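Putative S41 protease (Bacteroides fragilis NCTC 9343, PDB 3K50) is a putative serine protease of peptidase family S41 that carries a PDZ-like domain, and probably hydrolyses peptide bonds. Local coordinates at residues T79-L84 against N91-Y96; G111-M116 against G155-I160; D211-F216 against L281-A286. All coordinates share one frame; numbering follows the deposited sequence.

Interaction 1: residues T79-L84 against N91-Y96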
loop_
_atom_site.group_PDB
_atom_site.type_symbol
_atom_site.label_atom_id
_atom_site.label_comp_id
_atom_site.label_asym_id
_atom_site.label_seq_id
_atom_site.Cartn_x
_atom_site.Cartn_y
_atom_site.Cartn_z
ATOM N N THR A 79 8.097 8.988 -10.777
ATOM C CA THR A 79 7.425 10.281 -10.823
ATOM C C THR A 79 8.198 11.123 -11.770
ATOM O O THR A 79 9.427 11.162 -11.682
ATOM C CB THR A 79 7.515 11.052 -9.517
ATOM O OG1 THR A 79 7.030 10.244 -8.446
ATOM C CG2 THR A 79 6.703 12.378 -9.616
ATOM N N LEU A 80 7.483 11.833 -12.646
ATOM C CA LEU A 80 8.086 12.752 -13.632
ATOM C C LEU A 80 8.338 14.143 -13.078
ATOM O O LEU A 80 7.515 14.669 -12.322
ATOM C CB LEU A 80 7.158 12.943 -14.831
ATOM C CG LEU A 80 6.932 11.721 -15.665
ATOM C CD1 LEU A 80 6.245 12.115 -16.962
ATOM C CD2 LEU A 80 8.268 11.045 -15.948
ATOM N N TYR A 81 9.480 14.710 -13.452
ATOM C CA TYR A 81 9.868 16.075 -13.114
ATOM C C TYR A 81 10.358 16.717 -14.388
ATOM O O TYR A 81 11.123 16.106 -15.136
ATOM C CB TYR A 81 11.021 16.121 -12.095
ATOM C CG TYR A 81 10.617 15.749 -10.726
ATOM C CD1 TYR A 81 10.389 14.418 -10.396
ATOM C CD2 TYR A 81 10.447 16.713 -9.736
ATOM C CE1 TYR A 81 9.985 14.059 -9.146
ATOM C CE2 TYR A 81 10.016 16.351 -8.469
ATOM C CZ TYR A 81 9.815 15.008 -8.183
ATOM O OH TYR A 81 9.431 14.605 -6.930
ATOM N N LYS A 82 9.954 17.960 -14.615
ATOM C CA LYS A 82 10.326 18.717 -15.810
ATOM C C LYS A 82 11.843 18.910 -15.908
ATOM O O LYS A 82 12.485 19.211 -14.900
ATOM C CB LYS A 82 9.642 20.085 -15.749
ATOM C CG LYS A 82 9.573 20.842 -17.048
ATOM C CD LYS A 82 8.382 20.379 -17.857
ATOM C CE LYS A 82 8.307 21.107 -19.183
ATOM N NZ LYS A 82 6.996 20.876 -19.850
ATOM N N VAL A 83 12.411 18.723 -17.106
ATOM C CA VAL A 83 13.853 18.896 -17.345
ATOM C C VAL A 83 14.246 20.384 -17.535
ATOM O O VAL A 83 13.447 21.198 -18.049
ATOM C CB VAL A 83 14.343 18.076 -18.576
ATOM C CG1 VAL A 83 15.810 18.430 -18.977
ATOM C CG2 VAL A 83 14.236 16.618 -18.314
ATOM N N LEU A 84 15.484 20.701 -17.116
ATOM C CA LEU A 84 16.086 22.047 -17.199
ATOM C C LEU A 84 16.003 22.675 -18.593
ATOM O O LEU A 84 16.743 22.302 -19.521
ATOM C CB LEU A 84 17.562 22.026 -16.760
ATOM N N ASN A 91 12.421 14.067 -16.448
ATOM C CA ASN A 91 13.254 13.040 -15.819
ATOM C C ASN A 91 12.343 12.198 -14.931
ATOM O O ASN A 91 11.472 12.745 -14.258
ATOM C CB ASN A 91 14.365 13.668 -14.988
ATOM C CG ASN A 91 15.415 14.328 -15.833
ATOM O OD1 ASN A 91 15.816 13.788 -16.841
ATOM N ND2 ASN A 91 15.903 15.498 -15.396
ATOM N N ALA A 92 12.528 10.875 -14.938
ATOM C CA ALA A 92 11.721 9.975 -14.121
ATOM C C ALA A 92 12.474 9.504 -12.847
ATOM O O ALA A 92 13.436 8.732 -12.932
ATOM C CB ALA A 92 11.240 8.766 -14.946
ATOM N N LEU A 93 12.027 9.969 -11.683
ATOM C CA LEU A 93 12.620 9.610 -10.406
ATOM C C LEU A 93 12.043 8.269 -9.951
ATOM O O LEU A 93 10.836 8.167 -9.736
ATOM C CB LEU A 93 12.328 10.685 -9.332
ATOM C CG LEU A 93 12.784 10.381 -7.908
ATOM C CD1 LEU A 93 14.261 10.047 -7.891
ATOM C CD2 LEU A 93 12.505 11.539 -6.915
ATOM N N ILE A 94 12.907 7.260 -9.766
ATOM C CA ILE A 94 12.435 5.920 -9.368
ATOM C C ILE A 94 12.086 5.881 -7.882
ATOM O O ILE A 94 12.917 6.239 -7.052
ATOM C CB ILE A 94 13.467 4.828 -9.760
ATOM C CG1 ILE A 94 13.580 4.789 -11.290
ATOM C CG2 ILE A 94 13.034 3.469 -9.192
ATOM C CD1 ILE A 94 14.702 3.884 -11.851
ATOM N N SER A 95 10.875 5.408 -7.554
ATOM C CA SER A 95 10.382 5.333 -6.215
ATOM C C SER A 95 10.340 3.902 -5.625
ATOM O O SER A 95 10.245 3.767 -4.445
ATOM C CB SER A 95 8.934 5.857 -6.184
ATOM O OG SER A 95 8.102 5.077 -7.084
ATOM N N TYR A 96 10.373 2.865 -6.451
ATOM C CA TYR A 96 10.206 1.481 -6.002
ATOM C C TYR A 96 10.702 0.581 -7.137
ATOM O O TYR A 96 10.429 0.870 -8.343
ATOM C CB TYR A 96 8.726 1.226 -5.732
ATOM C CG TYR A 96 8.404 -0.075 -5.044
ATOM C CD1 TYR A 96 8.141 -1.174 -5.763
ATOM C CD2 TYR A 96 8.257 -0.154 -3.655
ATOM C CE1 TYR A 96 7.810 -2.370 -5.160
ATOM C CE2 TYR A 96 7.908 -1.316 -3.053
ATOM C CZ TYR A 96 7.687 -2.431 -3.818
ATOM O OH TYR A 96 7.353 -3.639 -3.253
HETATM O O HOH W 1 9.354 9.256 -7.695
HETATM O O HOH W 2 14.476 17.249 -13.361
#
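Thr79 and Leu93 form one hydrogen-bonded antiparallel pair and Tyr81 and Asn91 the next, with the non-hydrogen-bonded pair Leu80-Ala92 between them. The evidence for this register is four backbone bonds, exchanged in both directions within each pair; the shortest, Asn91 N to Tyr81 O, is 2.8 Å with 163° at the hydrogen. Leu80 CA adds a C-H...O contact to Asn91 O at 3.4 Å.

Asn91 can be followed outward from its backbone. Its CB lies 4.1 Å from Tyr81 O. A first torsion of -70° sets CG anti to the carbonyl carbon, and there CG meets Val83 CG2 at 3.6 Å. Val83 CG2 also lies 3.5 Å from Asn91 ND2 and only slightly farther from OD1, the two side chains crossing at about a right angle. At the tip, ND2 donates to a water that bonds in turn to Lys82 O. A second water joins Thr79 OG1 to Leu93 O, at 2.6 Å from the hydroxyl.

Past Asn91 the Tyr81 ring continues the same face, its CE1 4.1 Å from Leu93 CB, while Leu80 CD2 reaches Ala92 CB on the other face at 3.9 Å. Strand 76-82 is an edge strand within this chain and 90-97 the second; on the far flank of 90-97, segment 111-116 bonds to Ala92 and Ile94, and Trp113 meets the Tyr81 ring edge-to-face.

Interaction 2: residues G111-M116 against G155-I160; sequences GHWIMM and GGVVPI
Within the five-stranded antiparallel sheet that probably forms the PDZ-like domain, Trp113 and Met115 of strand 113-117 meet Val157 and Pro159 of strand 154-165 across the strand that separates them, 136-146. The two backbones are not paired: their local axes come no closer than 8.6 Å and diverge by 71°, so the contact rests mainly on side chains, with Trp113, Met115 and Val157 directed at the other strand.

Val157 is the centre of it, and its two methyls divide the work. CG2 sits over the face of the indole, 3.5 Å from the centroid of the six-membered ring and only 7° off the ring normal, a well-formed CH-pi contact. CG1, anti to the backbone N, turns to the root of the same side chain and lies 3.7 Å from Trp113 CB. It also touches the selenium of Met115, which is a selenomethionine, so that one valine spans Trp113 and Met115.

Met115 slides past Val157 in the opposite direction. Its chain bends at the last torsion (chi3 82°), which brings CE within 3.5 Å of Val157 O, while SE passes 3.7 Å from Pro159 CA and 4.0 Å from Pro159 CG. At the other end of the contact, Ile160 CD1 comes to 4.2 Å from His112 CD2, the two side chains crossing at about a right angle; His112 ND1 bonds to Gln109 N.

Met115 and Met116 both face Gln139, which fits a classic beta bulge. The wide angle between these second-neighbour strands is evidence of strong twist in the antiparallel sheet of the PDZ-like region.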
loop_
_atom_site.group_PDB
_atom_site.type_symbol
_atom_site.label_atom_id
_atom_site.label_comp_id
_atom_site.label_asym_id
_atom_site.label_seq_id
_atom_site.Cartn_x
_atom_site.Cartn_y
_atom_site.Cartn_z
ATOM N N GLY A 111 15.776 6.353 -6.091
ATOM C CA GLY A 111 16.657 7.520 -6.062
ATOM C C GLY A 111 17.372 7.722 -7.396
ATOM O O GLY A 111 17.912 8.777 -7.666
ATOM N N HIS A 112 17.420 6.692 -8.222
ATOM C CA HIS A 112 17.926 6.873 -9.565
ATOM C C HIS A 112 16.880 7.587 -10.386
ATOM O O HIS A 112 15.669 7.433 -10.169
ATOM C CB HIS A 112 18.213 5.551 -10.253
ATOM C CG HIS A 112 19.524 4.950 -9.883
ATOM N ND1 HIS A 112 19.691 3.601 -9.696
ATOM C CD2 HIS A 112 20.738 5.517 -9.672
ATOM C CE1 HIS A 112 20.948 3.360 -9.388
ATOM N NE2 HIS A 112 21.602 4.506 -9.365
ATOM N N TRP A 113 17.359 8.339 -11.361
ATOM C CA TRP A 113 16.492 9.075 -12.270
ATOM C C TRP A 113 16.762 8.583 -13.675
ATOM O O TRP A 113 17.930 8.458 -14.047
ATOM C CB TRP A 113 16.818 10.551 -12.256
ATOM C CG TRP A 113 16.610 11.274 -10.969
ATOM C CD1 TRP A 113 17.361 11.176 -9.856
ATOM C CD2 TRP A 113 15.642 12.296 -10.710
ATOM N NE1 TRP A 113 16.911 12.048 -8.891
ATOM C CE2 TRP A 113 15.852 12.747 -9.391
ATOM C CE3 TRP A 113 14.596 12.851 -11.448
ATOM C CZ2 TRP A 113 15.054 13.718 -8.793
ATOM C CZ3 TRP A 113 13.830 13.845 -10.868
ATOM C CH2 TRP A 113 14.068 14.267 -9.537
ATOM N N ILE A 114 15.715 8.234 -14.417
ATOM C CA ILE A 114 15.855 7.860 -15.825
ATOM C C ILE A 114 15.783 9.179 -16.614
ATOM O O ILE A 114 14.804 9.931 -16.503
ATOM C CB ILE A 114 14.786 6.898 -16.293
ATOM C CG1 ILE A 114 14.792 5.599 -15.491
ATOM C CG2 ILE A 114 15.027 6.496 -17.739
ATOM C CD1 ILE A 114 13.654 4.629 -15.923
HETATM N N MSE A 115 16.820 9.467 -17.392
HETATM C CA MSE A 115 16.936 10.742 -18.135
HETATM C C MSE A 115 16.748 10.636 -19.654
HETATM O O MSE A 115 16.332 11.616 -20.290
HETATM C CB MSE A 115 18.290 11.385 -17.869
HETATM C CG MSE A 115 18.563 11.641 -16.416
HETATM SE SE MSE A 115 20.287 12.401 -16.124
HETATM C CE MSE A 115 19.924 14.327 -16.521
HETATM N N MSE A 116 17.111 9.481 -20.229
HETATM C CA MSE A 116 16.938 9.204 -21.669
HETATM C C MSE A 116 16.658 7.742 -21.888
HETATM O O MSE A 116 17.089 6.900 -21.082
HETATM C CB MSE A 116 18.211 9.507 -22.425
HETATM C CG MSE A 116 18.768 10.857 -22.118
HETATM SE SE MSE A 116 17.939 12.283 -23.051
HETATM C CE MSE A 116 19.419 12.245 -24.331
ATOM N N GLY A 155 20.618 22.668 -6.846
ATOM C CA GLY A 155 20.437 21.234 -7.070
ATOM C C GLY A 155 19.858 20.905 -8.438
ATOM O O GLY A 155 19.155 21.717 -9.036
ATOM N N GLY A 156 20.175 19.715 -8.933
ATOM C CA GLY A 156 19.656 19.238 -10.202
ATOM C C GLY A 156 20.032 17.781 -10.414
ATOM O O GLY A 156 20.838 17.207 -9.681
ATOM N N VAL A 157 19.438 17.194 -11.441
ATOM C CA VAL A 157 19.676 15.810 -11.799
ATOM C C VAL A 157 20.855 15.784 -12.761
ATOM O O VAL A 157 20.799 16.407 -13.813
ATOM C CB VAL A 157 18.429 15.223 -12.423
ATOM C CG1 VAL A 157 18.626 13.755 -12.797
ATOM C CG2 VAL A 157 17.281 15.411 -11.424
ATOM N N VAL A 158 21.934 15.109 -12.376
ATOM C CA VAL A 158 23.135 15.044 -13.199
ATOM C C VAL A 158 23.373 13.624 -13.707
ATOM O O VAL A 158 23.206 12.653 -12.958
ATOM C CB VAL A 158 24.349 15.551 -12.415
ATOM C CG1 VAL A 158 24.075 17.000 -11.936
ATOM C CG2 VAL A 158 24.662 14.674 -11.226
ATOM N N PRO A 159 23.758 13.480 -14.990
ATOM C CA PRO A 159 23.949 12.112 -15.463
ATOM C C PRO A 159 25.121 11.443 -14.785
ATOM O O PRO A 159 26.118 12.089 -14.539
ATOM C CB PRO A 159 24.265 12.288 -16.956
ATOM C CG PRO A 159 23.891 13.703 -17.277
ATOM C CD PRO A 159 24.067 14.468 -16.039
ATOM N N ILE A 160 24.968 10.174 -14.454
ATOM C CA ILE A 160 26.041 9.405 -13.856
ATOM C C ILE A 160 26.418 8.158 -14.666
ATOM O O ILE A 160 27.414 7.503 -14.334
ATOM C CB ILE A 160 25.677 8.934 -12.423
ATOM C CG1 ILE A 160 24.478 8.002 -12.467
ATOM C CG2 ILE A 160 25.445 10.147 -11.540
ATOM C CD1 ILE A 160 24.250 7.211 -11.163
#

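Interaction 3: residues D211-F216 against L281-A286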
loop_
_atom_site.group_PDB
_atom_site.type_symbol
_atom_site.label_atom_id
_atom_site.label_comp_id
_atom_site.label_asym_id
_atom_site.label_seq_id
_atom_site.Cartn_x
_atom_site.Cartn_y
_atom_site.Cartn_z
ATOM N N ASP A 211 6.921 -15.400 5.265
ATOM C CA ASP A 211 8.025 -14.447 5.072
ATOM C C ASP A 211 7.949 -13.396 6.186
ATOM O O ASP A 211 8.966 -12.978 6.725
ATOM C CB ASP A 211 7.901 -13.684 3.746
ATOM C CG ASP A 211 8.168 -14.527 2.555
ATOM O OD1 ASP A 211 8.886 -15.543 2.701
ATOM O OD2 ASP A 211 7.683 -14.168 1.451
ATOM N N LEU A 212 6.744 -12.898 6.453
ATOM C CA LEU A 212 6.563 -11.883 7.531
ATOM C C LEU A 212 6.975 -12.448 8.907
ATOM O O LEU A 212 7.686 -11.791 9.670
ATOM C CB LEU A 212 5.118 -11.347 7.565
ATOM C CG LEU A 212 4.719 -10.221 8.511
ATOM C CD1 LEU A 212 5.424 -8.924 8.123
ATOM C CD2 LEU A 212 3.204 -9.973 8.502
ATOM N N ARG A 213 6.561 -13.676 9.207
ATOM C CA ARG A 213 6.936 -14.327 10.437
ATOM C C ARG A 213 8.423 -14.434 10.538
ATOM O O ARG A 213 8.993 -14.293 11.629
ATOM C CB ARG A 213 6.358 -15.741 10.537
ATOM C CG ARG A 213 4.859 -15.758 10.793
ATOM C CD ARG A 213 4.297 -17.142 10.858
ATOM N NE ARG A 213 2.835 -17.083 11.155
ATOM C CZ ARG A 213 1.827 -17.250 10.268
ATOM N NH1 ARG A 213 2.040 -17.508 8.988
ATOM N NH2 ARG A 213 0.558 -17.135 10.658
ATOM N N ARG A 214 9.055 -14.741 9.419
ATOM C CA ARG A 214 10.492 -14.964 9.422
ATOM C C ARG A 214 11.239 -13.696 9.781
ATOM O O ARG A 214 12.227 -13.772 10.482
ATOM C CB ARG A 214 10.938 -15.499 8.065
ATOM C CG ARG A 214 12.419 -15.914 8.018
ATOM C CD ARG A 214 12.733 -16.990 6.978
ATOM N NE ARG A 214 12.120 -16.735 5.674
ATOM C CZ ARG A 214 10.981 -17.273 5.210
ATOM N NH1 ARG A 214 10.235 -18.160 5.895
ATOM N NH2 ARG A 214 10.576 -16.913 4.010
ATOM N N ALA A 215 10.778 -12.564 9.250
ATOM C CA ALA A 215 11.305 -11.252 9.536
ATOM C C ALA A 215 11.166 -10.964 11.056
ATOM O O ALA A 215 12.118 -10.513 11.710
ATOM C CB ALA A 215 10.507 -10.182 8.705
ATOM N N PHE A 216 9.982 -11.247 11.618
ATOM C CA PHE A 216 9.769 -10.981 13.057
ATOM C C PHE A 216 10.658 -11.902 13.957
ATOM O O PHE A 216 11.206 -11.462 14.967
ATOM C CB PHE A 216 8.284 -11.014 13.391
ATOM C CG PHE A 216 7.596 -9.706 13.183
ATOM C CD1 PHE A 216 7.325 -9.229 11.908
ATOM C CD2 PHE A 216 7.278 -8.911 14.249
ATOM C CE1 PHE A 216 6.768 -7.986 11.735
ATOM C CE2 PHE A 216 6.650 -7.702 14.091
ATOM C CZ PHE A 216 6.401 -7.226 12.832
ATOM N N LEU A 281 -1.558 -17.354 16.183
ATOM C CA LEU A 281 -1.163 -16.921 14.845
ATOM C C LEU A 281 0.321 -16.697 14.680
ATOM O O LEU A 281 0.795 -16.717 13.549
ATOM C CB LEU A 281 -1.835 -15.599 14.442
ATOM C CG LEU A 281 -3.339 -15.533 14.112
ATOM C CD1 LEU A 281 -3.652 -14.081 13.870
ATOM C CD2 LEU A 281 -3.751 -16.374 12.863
ATOM N N ILE A 282 1.078 -16.581 15.773
ATOM C CA ILE A 282 2.506 -16.225 15.645
ATOM C C ILE A 282 3.281 -17.336 14.943
ATOM O O ILE A 282 4.111 -17.058 14.046
ATOM C CB ILE A 282 3.098 -15.865 17.025
ATOM C CG1 ILE A 282 2.386 -14.591 17.598
ATOM C CG2 ILE A 282 4.626 -15.725 17.000
ATOM C CD1 ILE A 282 2.715 -14.274 19.023
ATOM N N GLN A 283 3.044 -18.573 15.369
ATOM C CA GLN A 283 3.715 -19.727 14.790
ATOM C C GLN A 283 5.226 -19.487 14.715
ATOM O O GLN A 283 5.815 -19.185 15.753
ATOM C CB GLN A 283 3.054 -20.087 13.442
ATOM C CG GLN A 283 1.613 -20.534 13.631
ATOM C CD GLN A 283 1.486 -21.788 14.466
ATOM O OE1 GLN A 283 2.171 -22.812 14.201
ATOM N NE2 GLN A 283 0.601 -21.747 15.447
ATOM N N SER A 284 5.845 -19.578 13.531
ATOM C CA SER A 284 7.283 -19.427 13.375
ATOM C C SER A 284 7.825 -18.006 13.516
ATOM O O SER A 284 9.070 -17.788 13.441
ATOM C CB SER A 284 7.718 -19.987 12.015
ATOM O OG SER A 284 6.917 -19.449 10.982
ATOM N N GLY A 285 6.930 -17.037 13.700
ATOM C CA GLY A 285 7.307 -15.652 13.935
ATOM C C GLY A 285 7.592 -15.411 15.416
ATOM O O GLY A 285 7.914 -16.361 16.150
ATOM N N ALA A 286 7.473 -14.162 15.850
ATOM C CA ALA A 286 7.743 -13.736 17.236
ATOM C C ALA A 286 6.995 -12.464 17.553
ATOM O O ALA A 286 6.831 -11.642 16.668
ATOM C CB ALA A 286 9.265 -13.475 17.420
#
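Arg213 reaches Leu281 and Ile282 because its side chain is stretched out: CG lies anti to the carbonyl carbon (chi1 -73°), and the following two torsions, both anti, carry CD and NE straight away from helix 207-221. The target is a type II' beta turn, Ile282 to Gly285, in the loop that precedes strand 292-297. The turn is closed by its own bond from Gly285 N to Ile282 O.

The guanidinium takes hold of one carbonyl with two nitrogens. NE and NH2 both donate to Leu281 O, at 3.2 and 2.9 Å, in a side-on grip, with the oxygen almost in the guanidinium plane. The NH2 bond is the straighter of the two, 154° at its hydrogen against 144° for NE. NE also makes a weak bond to Ile282 O. NH1 has a different duty, a salt bridge to Asp210 one turn back in the same helix, so the group is fixed from the helix as well as from the loop.

Nearer the helix, the aliphatic part of the chain packs on the turn: Arg213 CD lies 3.5 Å from Ser284 OG, and CB the same distance from Gly285 N. Gly285 has no side chain, and its CA comes within 3.8 Å of the CA of Arg213. That approach allows a C-H...O contact from Gly285 CA to Arg213 O at 3.2 Å.

One turn along the helix, the Phe216 side chain packs on Leu245 and Met248 of helix 239-249, within the peptidase family S41 region. Its CB lies 3.6 Å from Ala286 O, a carbonyl oxygen that this contact buries and for which the model holds no hydrogen-bonding partner.

In the fold
Interactions 1 and 2 belong to one sheet and share a boundary: their centres are 8 Å apart, and strands 90-97 and 113-117 are neighbours. Ala92 O and Ile114 N, 2.8 Å apart, probably form a hydrogen bond. A second probable bond joins Ile94 N to His112 O. Leu93 CD1 packs against Trp113 NE1 at 3.5 Å. Interaction 3 lies in the S41 family region, with its centre 37 Å from that of interaction 1 and 39 Å from that of interaction 2; nearest atoms are about 12 and 23 Å away. A glycerol, probably from crystallisation, bonds to Ser95 OG beside interaction 1.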